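Local coordinates for extracellular solute-binding protein family 1 (Pseudothermotoga lettingae, PDB 5CI5) that binds alpha-D-tagatose and probably serves as the extracellular sugar-capturing component of an ABC transporter, at residues T173-R178 against K235-P240; H191-Y196 against Q378-I383; M197-A202 against L226-D231; N241-H246 against R389-E394. All coordinates share one frame; numbering follows the deposited sequence.

Contact 1: T173-R178 against K235-P240; sequences TDTKNR and KYNVSP
Thr173 has its chi1 at -64°, which sets CG2 anti to the backbone N and OG1 beside that N. With the side chain held this way, OG1 meets Val238 and CG2 meets the backbone of Asn237. Asn237 itself carries CG anti to its backbone N (chi1 -167°), and the amide end reaches back toward Thr175. Thr173 OG1 lies 3.4 Å from Val238 CB and just as near Val238 CG1. This oxygen rests on the valine but bonds elsewhere, to Ala169 O and Gly181 N. The methyl CG2 of Thr173 is 3.6 Å from Asn237 O. Next along the loop, Thr175 CG2 lies 3.6 Å from Asn237 ND2, a methyl beside an amide. The two segments leave the ends of helices 162-172 and 220-234, and Asn237 takes a positive phi as its chain leaves the helix. Val238 is buried. It also packs on Ala169 and Leu170 of helix 162-172 and on Leu232 of helix 220-234. No hydrogen bond runs between the two segments. The loops therefore meet through van der Waals contact, while the Thr173 hydroxyl links the last turn of helix 162-172, at Ala169 O, to Gly181 N.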
# COMPACT_ATOMS: atom_id res chain seq x y z
N THR A 173 -11.37 -15.92 17.28
CA THR A 173 -12.27 -14.85 17.64
C THR A 173 -12.98 -15.11 18.98
O THR A 173 -13.47 -16.19 19.23
CB THR A 173 -13.32 -14.62 16.55
OG1 THR A 173 -12.65 -14.17 15.35
CG2 THR A 173 -14.32 -13.55 16.98
N ASP A 174 -13.05 -14.07 19.80
CA ASP A 174 -13.80 -14.11 21.05
C ASP A 174 -14.30 -12.69 21.27
O ASP A 174 -13.68 -11.90 21.99
CB ASP A 174 -12.92 -14.60 22.20
CG ASP A 174 -13.65 -14.67 23.53
OD1 ASP A 174 -14.89 -14.52 23.56
OD2 ASP A 174 -12.97 -14.86 24.55
N THR A 175 -15.39 -12.36 20.58
CA THR A 175 -15.82 -10.98 20.46
C THR A 175 -16.23 -10.45 21.83
O THR A 175 -16.12 -9.24 22.08
CB THR A 175 -17.00 -10.78 19.48
OG1 THR A 175 -18.15 -11.48 19.95
CG2 THR A 175 -16.63 -11.23 18.05
N LYS A 176 -16.69 -11.33 22.71
CA LYS A 176 -17.04 -10.93 24.08
C LYS A 176 -15.86 -10.30 24.82
O LYS A 176 -16.06 -9.48 25.71
CB LYS A 176 -17.57 -12.12 24.89
CG LYS A 176 -18.91 -12.69 24.43
CD LYS A 176 -19.99 -11.62 24.27
CE LYS A 176 -21.34 -12.25 23.90
NZ LYS A 176 -21.32 -12.88 22.54
N ASN A 177 -14.63 -10.68 24.45
CA ASN A 177 -13.43 -10.08 25.05
C ASN A 177 -12.68 -9.19 24.07
O ASN A 177 -11.50 -8.85 24.29
CB ASN A 177 -12.52 -11.18 25.59
CG ASN A 177 -13.11 -11.83 26.84
OD1 ASN A 177 -13.60 -11.13 27.73
ND2 ASN A 177 -13.09 -13.15 26.90
N ARG A 178 -13.36 -8.82 22.99
CA ARG A 178 -12.84 -7.85 22.02
C ARG A 178 -11.59 -8.42 21.35
O ARG A 178 -10.65 -7.67 21.03
CB ARG A 178 -12.57 -6.50 22.66
CG ARG A 178 -13.79 -5.86 23.33
CD ARG A 178 -13.43 -4.52 24.00
NE ARG A 178 -12.28 -4.71 24.88
CZ ARG A 178 -11.08 -4.20 24.69
NH1 ARG A 178 -10.82 -3.38 23.68
NH2 ARG A 178 -10.11 -4.54 25.52
N LYS A 235 -21.29 -12.10 8.61
CA LYS A 235 -21.87 -13.39 8.99
C LYS A 235 -21.01 -14.09 10.02
O LYS A 235 -21.47 -14.50 11.11
CB LYS A 235 -22.03 -14.31 7.76
CG LYS A 235 -23.04 -13.86 6.74
CD LYS A 235 -23.31 -15.02 5.76
CE LYS A 235 -24.38 -14.66 4.74
NZ LYS A 235 -24.10 -13.38 4.05
N TYR A 236 -19.74 -14.25 9.67
CA TYR A 236 -18.81 -15.00 10.49
C TYR A 236 -18.36 -14.17 11.69
O TYR A 236 -17.94 -14.72 12.69
CB TYR A 236 -17.59 -15.44 9.65
CG TYR A 236 -17.95 -16.34 8.49
CD1 TYR A 236 -18.55 -17.58 8.69
CD2 TYR A 236 -17.66 -15.95 7.18
CE1 TYR A 236 -18.86 -18.41 7.63
CE2 TYR A 236 -17.97 -16.77 6.10
CZ TYR A 236 -18.57 -18.00 6.33
OH TYR A 236 -18.89 -18.80 5.24
N ASN A 237 -18.45 -12.85 11.56
CA ASN A 237 -18.14 -11.94 12.67
C ASN A 237 -16.77 -12.20 13.27
O ASN A 237 -16.66 -12.39 14.49
CB ASN A 237 -19.21 -12.05 13.75
CG ASN A 237 -19.12 -10.94 14.77
OD1 ASN A 237 -18.68 -9.82 14.47
ND2 ASN A 237 -19.54 -11.24 15.98
N VAL A 238 -15.72 -12.19 12.45
CA VAL A 238 -14.35 -12.38 12.94
C VAL A 238 -13.50 -11.11 12.93
O VAL A 238 -12.32 -11.13 13.28
CB VAL A 238 -13.62 -13.48 12.15
CG1 VAL A 238 -14.29 -14.82 12.39
CG2 VAL A 238 -13.54 -13.15 10.67
N SER A 239 -14.13 -10.01 12.56
CA SER A 239 -13.49 -8.70 12.42
C SER A 239 -14.08 -7.66 13.36
O SER A 239 -15.29 -7.67 13.66
CB SER A 239 -13.68 -8.20 10.98
OG SER A 239 -12.98 -6.99 10.74
N PRO A 240 -13.25 -6.72 13.81
CA PRO A 240 -13.83 -5.49 14.36
C PRO A 240 -14.69 -4.81 13.28
O PRO A 240 -14.61 -5.15 12.10
CB PRO A 240 -12.61 -4.65 14.72
CG PRO A 240 -11.49 -5.63 14.82
CD PRO A 240 -11.79 -6.66 13.78

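Contact 2: H191-Y196 against Q378-I383; sequences HTTLGY and QISEQI
The ring of Tyr196 is met obliquely by one methyl group of Ile383, with Tyr196 CD2 3.7 Å from Ile383 CG2. The same methyl also lies 3.9 Å from Tyr196 CB. The side chains of Tyr196 and Ile383 cross at about a right angle, and Ile383 reaches the tyrosine with the branch anti to its backbone N. Further round the tyrosine are Ala225 and Leu226 of helix 220-234 and Ile401 of helix 397-413, and its hydroxyl bonds to Gly222 O. One turn earlier on the first helix, Thr193 faces the same isoleucine: its OG1 lies 3.6 Å from Ile383 CB. Thr193 OG1 also donates a buried hydrogen bond to Ser380 OG at 2.8 Å. Glu190 OE1 and Gln384 OE1 both lie within bonding distance of Ser380 OG and share its one hydrogen, so three polar partners gather round one oxygen. Glu190 lines the tagatose pocket, and Ser380 is thus a second-shell residue that probably helps to position Glu190. The side chain of Ser380 is about 8 Å from the sugar. Leu194 points away from this contact and touches the sugar. The short helical segments cross at 75°, with their axes 8.7 Å apart. This is a steep packing of two helices behind the ligand pocket of a solute-binding protein.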
# COMPACT_ATOMS: atom_id res chain seq x y z
N HIS A 191 -7.49 1.17 1.45
CA HIS A 191 -7.31 -0.15 2.06
C HIS A 191 -8.45 -1.10 1.66
O HIS A 191 -8.27 -2.30 1.49
CB HIS A 191 -7.27 -0.11 3.60
CG HIS A 191 -6.43 0.97 4.21
ND1 HIS A 191 -6.88 2.26 4.37
CD2 HIS A 191 -5.20 0.93 4.77
CE1 HIS A 191 -5.95 2.97 4.98
NE2 HIS A 191 -4.92 2.19 5.23
N THR A 192 -9.66 -0.56 1.58
CA THR A 192 -10.83 -1.36 1.27
C THR A 192 -10.80 -1.89 -0.18
O THR A 192 -11.09 -3.05 -0.45
CB THR A 192 -12.08 -0.54 1.55
OG1 THR A 192 -12.08 -0.23 2.95
CG2 THR A 192 -13.38 -1.31 1.17
N THR A 193 -10.36 -1.05 -1.11
CA THR A 193 -10.14 -1.50 -2.47
C THR A 193 -9.07 -2.56 -2.53
O THR A 193 -9.21 -3.55 -3.23
CB THR A 193 -9.75 -0.34 -3.37
OG1 THR A 193 -10.83 0.58 -3.35
CG2 THR A 193 -9.47 -0.79 -4.83
N LEU A 194 -7.98 -2.32 -1.82
CA LEU A 194 -6.89 -3.28 -1.82
C LEU A 194 -7.32 -4.61 -1.23
O LEU A 194 -6.95 -5.67 -1.74
CB LEU A 194 -5.68 -2.71 -1.07
CG LEU A 194 -4.96 -1.56 -1.76
CD1 LEU A 194 -4.12 -0.79 -0.77
CD2 LEU A 194 -4.11 -2.07 -2.91
N GLY A 195 -8.12 -4.56 -0.17
CA GLY A 195 -8.66 -5.78 0.43
C GLY A 195 -9.51 -6.54 -0.57
O GLY A 195 -9.34 -7.74 -0.79
N TYR A 196 -10.45 -5.85 -1.20
CA TYR A 196 -11.26 -6.51 -2.19
C TYR A 196 -10.41 -7.10 -3.33
O TYR A 196 -10.63 -8.25 -3.76
CB TYR A 196 -12.33 -5.56 -2.76
CG TYR A 196 -13.10 -6.25 -3.85
CD1 TYR A 196 -13.95 -7.33 -3.55
CD2 TYR A 196 -12.96 -5.87 -5.16
CE1 TYR A 196 -14.63 -8.00 -4.55
CE2 TYR A 196 -13.65 -6.53 -6.16
CZ TYR A 196 -14.47 -7.58 -5.84
OH TYR A 196 -15.14 -8.25 -6.86
N GLN A 378 -10.88 7.26 -9.28
CA GLN A 378 -12.33 7.18 -9.38
C GLN A 378 -12.85 5.74 -9.32
O GLN A 378 -13.92 5.48 -8.76
CB GLN A 378 -12.80 7.82 -10.69
CG GLN A 378 -12.67 9.30 -10.73
CD GLN A 378 -12.92 9.80 -12.15
OE1 GLN A 378 -11.98 10.02 -12.91
NE2 GLN A 378 -14.18 9.92 -12.52
N ILE A 379 -12.12 4.82 -9.95
CA ILE A 379 -12.46 3.40 -9.93
C ILE A 379 -12.39 2.85 -8.49
O ILE A 379 -13.30 2.16 -8.03
CB ILE A 379 -11.53 2.61 -10.88
CG1 ILE A 379 -11.84 3.00 -12.34
CG2 ILE A 379 -11.65 1.09 -10.66
CD1 ILE A 379 -10.84 2.47 -13.34
N SER A 380 -11.33 3.19 -7.77
CA SER A 380 -11.16 2.75 -6.39
C SER A 380 -12.32 3.25 -5.52
O SER A 380 -12.87 2.52 -4.70
CB SER A 380 -9.82 3.24 -5.84
OG SER A 380 -9.74 2.84 -4.49
N GLU A 381 -12.75 4.48 -5.76
CA GLU A 381 -13.92 5.00 -5.06
C GLU A 381 -15.15 4.11 -5.25
O GLU A 381 -15.91 3.90 -4.32
CB GLU A 381 -14.22 6.43 -5.52
CG GLU A 381 -15.60 6.96 -5.13
CD GLU A 381 -15.82 7.00 -3.63
OE1 GLU A 381 -14.81 6.95 -2.90
OE2 GLU A 381 -16.99 7.11 -3.19
N GLN A 382 -15.34 3.57 -6.45
CA GLN A 382 -16.47 2.66 -6.71
C GLN A 382 -16.36 1.34 -5.94
O GLN A 382 -17.38 0.80 -5.47
CB GLN A 382 -16.59 2.38 -8.20
CG GLN A 382 -16.95 3.62 -9.00
CD GLN A 382 -18.31 4.16 -8.59
OE1 GLN A 382 -19.25 3.39 -8.36
NE2 GLN A 382 -18.39 5.45 -8.42
N ILE A 383 -15.14 0.84 -5.80
CA ILE A 383 -14.91 -0.42 -5.11
C ILE A 383 -15.17 -0.20 -3.60
O ILE A 383 -15.83 -1.01 -2.93
CB ILE A 383 -13.47 -0.95 -5.35
CG1 ILE A 383 -13.24 -1.20 -6.85
CG2 ILE A 383 -13.22 -2.19 -4.52
CD1 ILE A 383 -14.16 -2.24 -7.45

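Contact 3: M197-A202 against L226-D231; sequences MMFLYA and LKFYTD
An aromatic cluster joins helix 190-202 to helix 220-234, and its members here are Phe199, Phe228 and Tyr229. Phe199 projects from the first helix and meets both aromatics of the second, on different sides of its ring. Tyr229 turns its edge toward one face of the Phe199 ring. The centroids are 5.0 Å apart and the planes stand at 65°, a T-shaped (edge-to-face) pair. The touching atom is Tyr229 CD1, which lies 3.5 Å from Phe199 CE1, over the rim of the face. Tyr229 CB adds a CH-pi contact over the same face, 4.3 Å from the Phe199 ring centroid. With chi1 at -173° the Tyr229 ring extends away from its own N, and this swings CD1 over the rim. Phe228 comes in at the edge of Phe199 instead, with Phe228 CD2 3.5 Å from Phe199 CE2. That pair is oblique, its planes at 50°. Trp162 meets both phenylalanines, and His288 meets Phe199. The hydroxyl of Tyr229 leaves the cluster and bonds to Ser185 O, which fixes the outer end of the ring. No hydrogen bond links the two segments. The joint is a largely buried aromatic cluster between two helices of one lobe.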
# COMPACT_ATOMS: atom_id res chain seq x y z
N MSE A 197 -9.44 -6.34 -3.83
CA MSE A 197 -8.54 -6.82 -4.88
C MSE A 197 -7.80 -8.07 -4.46
O MSE A 197 -7.66 -9.00 -5.26
CB MSE A 197 -7.54 -5.75 -5.30
CG MSE A 197 -8.15 -4.65 -6.13
SE MSE A 197 -6.83 -3.28 -6.63
CE MSE A 197 -5.72 -4.39 -7.82
N MSE A 198 -7.29 -8.11 -3.23
CA MSE A 198 -6.62 -9.32 -2.72
C MSE A 198 -7.53 -10.54 -2.86
O MSE A 198 -7.09 -11.58 -3.33
CB MSE A 198 -6.17 -9.13 -1.27
CG MSE A 198 -5.03 -8.17 -1.12
SE MSE A 198 -3.36 -8.99 -1.71
CE MSE A 198 -3.09 -10.17 -0.19
N PHE A 199 -8.80 -10.40 -2.47
CA PHE A 199 -9.73 -11.52 -2.55
C PHE A 199 -10.18 -11.82 -4.00
O PHE A 199 -10.34 -12.98 -4.38
CB PHE A 199 -10.94 -11.25 -1.65
CG PHE A 199 -10.66 -11.49 -0.18
CD1 PHE A 199 -9.70 -10.78 0.50
CD2 PHE A 199 -11.37 -12.46 0.51
CE1 PHE A 199 -9.46 -11.02 1.86
CE2 PHE A 199 -11.13 -12.72 1.84
CZ PHE A 199 -10.16 -12.00 2.52
N LEU A 200 -10.37 -10.77 -4.80
CA LEU A 200 -10.74 -10.91 -6.22
C LEU A 200 -9.71 -11.72 -6.98
O LEU A 200 -10.05 -12.67 -7.68
CB LEU A 200 -10.86 -9.51 -6.84
CG LEU A 200 -11.09 -9.39 -8.34
CD1 LEU A 200 -12.43 -9.95 -8.77
CD2 LEU A 200 -10.94 -7.91 -8.76
N TYR A 201 -8.44 -11.34 -6.85
CA TYR A 201 -7.37 -12.04 -7.53
C TYR A 201 -7.16 -13.42 -6.92
O TYR A 201 -6.85 -14.37 -7.66
CB TYR A 201 -6.08 -11.18 -7.54
CG TYR A 201 -6.15 -10.09 -8.61
CD1 TYR A 201 -6.75 -8.85 -8.36
CD2 TYR A 201 -5.66 -10.31 -9.90
CE1 TYR A 201 -6.85 -7.89 -9.34
CE2 TYR A 201 -5.76 -9.33 -10.89
CZ TYR A 201 -6.36 -8.13 -10.61
OH TYR A 201 -6.50 -7.13 -11.57
N ALA A 202 -7.38 -13.57 -5.62
CA ALA A 202 -7.29 -14.90 -5.00
C ALA A 202 -8.38 -15.84 -5.51
O ALA A 202 -8.20 -17.05 -5.49
CB ALA A 202 -7.34 -14.78 -3.48
N LEU A 226 -16.35 -10.88 -3.25
CA LEU A 226 -17.12 -9.88 -2.52
C LEU A 226 -17.89 -10.50 -1.34
O LEU A 226 -17.90 -9.96 -0.24
CB LEU A 226 -18.09 -9.14 -3.45
CG LEU A 226 -18.96 -8.08 -2.78
CD1 LEU A 226 -18.14 -7.03 -2.02
CD2 LEU A 226 -19.87 -7.40 -3.81
N LYS A 227 -18.53 -11.64 -1.59
CA LYS A 227 -19.29 -12.32 -0.55
C LYS A 227 -18.39 -12.81 0.59
O LYS A 227 -18.71 -12.60 1.75
CB LYS A 227 -20.08 -13.48 -1.15
CG LYS A 227 -21.26 -13.01 -1.94
CD LYS A 227 -22.19 -14.14 -2.37
CE LYS A 227 -23.41 -13.53 -3.06
NZ LYS A 227 -24.47 -14.54 -3.34
N PHE A 228 -17.23 -13.37 0.28
CA PHE A 228 -16.38 -13.90 1.35
C PHE A 228 -15.75 -12.78 2.15
O PHE A 228 -15.76 -12.82 3.37
CB PHE A 228 -15.30 -14.83 0.79
CG PHE A 228 -14.49 -15.53 1.85
CD1 PHE A 228 -15.10 -16.11 2.96
CD2 PHE A 228 -13.12 -15.60 1.75
CE1 PHE A 228 -14.34 -16.77 3.92
CE2 PHE A 228 -12.36 -16.27 2.71
CZ PHE A 228 -12.97 -16.84 3.80
N TYR A 229 -15.25 -11.75 1.47
CA TYR A 229 -14.63 -10.62 2.14
C TYR A 229 -15.60 -9.97 3.10
O TYR A 229 -15.28 -9.74 4.25
CB TYR A 229 -14.14 -9.62 1.10
CG TYR A 229 -13.32 -8.45 1.62
CD1 TYR A 229 -12.05 -8.64 2.13
CD2 TYR A 229 -13.82 -7.16 1.56
CE1 TYR A 229 -11.30 -7.58 2.60
CE2 TYR A 229 -13.06 -6.08 2.02
CZ TYR A 229 -11.80 -6.29 2.52
OH TYR A 229 -11.02 -5.25 3.01
N THR A 230 -16.81 -9.71 2.63
CA THR A 230 -17.79 -9.08 3.51
C THR A 230 -18.41 -10.07 4.52
O THR A 230 -18.71 -9.66 5.65
CB THR A 230 -18.91 -8.39 2.73
OG1 THR A 230 -19.59 -9.32 1.86
CG2 THR A 230 -18.35 -7.23 1.91
N ASP A 231 -18.57 -11.34 4.15
CA ASP A 231 -19.07 -12.35 5.10
C ASP A 231 -18.18 -12.49 6.34
O ASP A 231 -18.66 -12.76 7.43
CB ASP A 231 -19.19 -13.72 4.44
CG ASP A 231 -20.47 -13.89 3.62
OD1 ASP A 231 -21.37 -13.03 3.71
OD2 ASP A 231 -20.57 -14.92 2.91

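Contact 4: N241-H246 against R389-E394; sequences NAIQYH and RVLLGE
The C-terminal end of helix 376-391 packs on the loop between helices 220-234 and 247-255, through Leu391 and Leu392 on one side and Ala242 and Ile243 on the other. Ile243 is the centre of the contact. Its outermost methyl touches both leucines, with Ile243 CD1 3.7 Å from Leu391 CB and 3.8 Å from Leu392 CG. The side chains of Ile243 and Leu391 run antiparallel alongside one another, while Leu392 crosses Ile243 at about a right angle. CG1 of Ile243 is anti to its carbonyl carbon (chi1 -77°), and this branch carries CD1 to the leucines. Leu391 also touches the alanine: Leu391 CD1 is 3.8 Å from Ala242 CB. Both backbones are shaped by local motifs. Asn241 OD1 accepts from Ile243 N at 3.2 Å, an Asx turn at Asn241-Ile243, which helps to set the backbone that carries Ile243. On the helix side, Gly393 has positive phi and closes a Schellman motif, with Glu394 N bonded to Arg389 O at 2.9 Å and Gly393 N to Val390 O at 3.0 Å. A long salt bridge, Arg389 NH1 to Glu394 OE1 at 3.7 Å, spans the same turn. Helix 220-234 lies beside the apolar patch: Ala233 touches Ala242 and Leu391, and Lys234 touches Leu391. Lys234 NZ also donates to Val390 O. At the far end of the loop, His246 is the N-cap of helix 247-255, with its ND1 bonded to Asp248 N.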
# COMPACT_ATOMS: atom_id res chain seq x y z
N ASN A 241 -15.48 -3.83 13.69
CA ASN A 241 -16.40 -3.16 12.79
C ASN A 241 -15.74 -2.65 11.52
O ASN A 241 -15.03 -1.65 11.54
CB ASN A 241 -17.07 -1.99 13.52
CG ASN A 241 -18.24 -1.42 12.75
OD1 ASN A 241 -18.36 -1.60 11.54
ND2 ASN A 241 -19.11 -0.70 13.46
N ALA A 242 -15.97 -3.35 10.41
CA ALA A 242 -15.24 -3.11 9.18
C ALA A 242 -15.54 -1.74 8.58
O ALA A 242 -14.72 -1.17 7.87
CB ALA A 242 -15.54 -4.21 8.16
N ILE A 243 -16.73 -1.21 8.85
CA ILE A 243 -17.09 0.10 8.34
C ILE A 243 -16.20 1.18 8.96
O ILE A 243 -15.95 2.21 8.31
CB ILE A 243 -18.60 0.41 8.59
CG1 ILE A 243 -19.46 -0.34 7.59
CG2 ILE A 243 -18.89 1.91 8.53
CD1 ILE A 243 -19.26 0.11 6.13
N GLN A 244 -15.71 0.95 10.18
CA GLN A 244 -14.93 1.94 10.92
C GLN A 244 -13.42 1.77 10.83
O GLN A 244 -12.68 2.72 11.10
CB GLN A 244 -15.26 1.90 12.41
CG GLN A 244 -16.67 2.20 12.78
CD GLN A 244 -16.87 2.06 14.28
OE1 GLN A 244 -16.80 0.96 14.82
NE2 GLN A 244 -17.09 3.18 14.96
N TYR A 245 -12.96 0.56 10.51
CA TYR A 245 -11.54 0.22 10.66
C TYR A 245 -10.93 -0.35 9.41
O TYR A 245 -11.60 -0.99 8.60
CB TYR A 245 -11.36 -0.78 11.81
CG TYR A 245 -11.85 -0.25 13.15
CD1 TYR A 245 -11.28 0.88 13.71
CD2 TYR A 245 -12.85 -0.89 13.83
CE1 TYR A 245 -11.71 1.36 14.93
CE2 TYR A 245 -13.30 -0.43 15.04
CZ TYR A 245 -12.73 0.72 15.59
OH TYR A 245 -13.15 1.21 16.83
N HIS A 246 -9.61 -0.19 9.30
CA HIS A 246 -8.86 -0.74 8.18
C HIS A 246 -7.51 -1.27 8.67
O HIS A 246 -7.19 -1.21 9.87
CB HIS A 246 -8.68 0.31 7.06
CG HIS A 246 -8.06 1.59 7.51
ND1 HIS A 246 -6.82 1.66 8.10
CD2 HIS A 246 -8.50 2.87 7.40
CE1 HIS A 246 -6.52 2.92 8.36
NE2 HIS A 246 -7.53 3.68 7.95
N ARG A 389 -21.52 -0.62 1.01
CA ARG A 389 -22.97 -0.72 0.89
C ARG A 389 -23.40 -2.13 1.25
O ARG A 389 -24.48 -2.34 1.80
CB ARG A 389 -23.42 -0.33 -0.53
CG ARG A 389 -23.26 1.17 -0.83
CD ARG A 389 -24.60 1.91 -0.84
NE ARG A 389 -25.08 2.14 -2.19
CZ ARG A 389 -26.35 2.39 -2.49
NH1 ARG A 389 -27.28 2.45 -1.53
NH2 ARG A 389 -26.70 2.59 -3.74
N VAL A 390 -22.56 -3.12 0.97
CA VAL A 390 -22.84 -4.47 1.41
C VAL A 390 -22.73 -4.58 2.93
O VAL A 390 -23.62 -5.13 3.59
CB VAL A 390 -21.91 -5.49 0.72
CG1 VAL A 390 -22.08 -6.87 1.34
CG2 VAL A 390 -22.19 -5.51 -0.75
N LEU A 391 -21.65 -4.03 3.50
CA LEU A 391 -21.43 -4.11 4.94
C LEU A 391 -22.58 -3.43 5.70
O LEU A 391 -22.96 -3.89 6.76
CB LEU A 391 -20.10 -3.45 5.31
CG LEU A 391 -18.86 -4.19 4.83
CD1 LEU A 391 -17.61 -3.36 5.13
CD2 LEU A 391 -18.75 -5.54 5.50
N LEU A 392 -23.10 -2.35 5.12
CA LEU A 392 -24.17 -1.57 5.75
C LEU A 392 -25.53 -2.19 5.55
O LEU A 392 -26.51 -1.75 6.17
CB LEU A 392 -24.18 -0.15 5.19
CG LEU A 392 -23.00 0.77 5.53
CD1 LEU A 392 -22.95 1.96 4.59
CD2 LEU A 392 -23.13 1.23 6.98
N GLY A 393 -25.61 -3.21 4.70
CA GLY A 393 -26.86 -3.91 4.44
C GLY A 393 -27.78 -3.14 3.51
O GLY A 393 -28.99 -3.42 3.43
N GLU A 394 -27.21 -2.16 2.80
CA GLU A 394 -27.99 -1.33 1.88
C GLU A 394 -28.22 -2.05 0.57
O GLU A 394 -29.25 -1.87 -0.07
CB GLU A 394 -27.31 0.03 1.66
CG GLU A 394 -27.26 0.85 2.95
CD GLU A 394 -26.42 2.10 2.85
OE1 GLU A 394 -25.71 2.29 1.84
OE2 GLU A 394 -26.48 2.90 3.82

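In the fold
From the N terminus, the chain first enters contact 1 at 173-178, then runs into helix 190-202, which opens contact 2 and then contact 3. Contact 3 closes first, at 226-231 on helix 220-234, so its loop lies within those of contacts 1 and 2. Contact 1 closes next at 235-240, and its loop crosses that of contact 2. Directly afterwards 241-246 opens contact 4, in series with contacts 1 and 3. The chain returns on helix 376-391, which closes contact 2 at 378-383 and contact 4 at 389-394, so these two cross. Helices 190-202, 220-234 and 376-391 are thereby tied together with the loops at 173-178, 235-240 and 241-246.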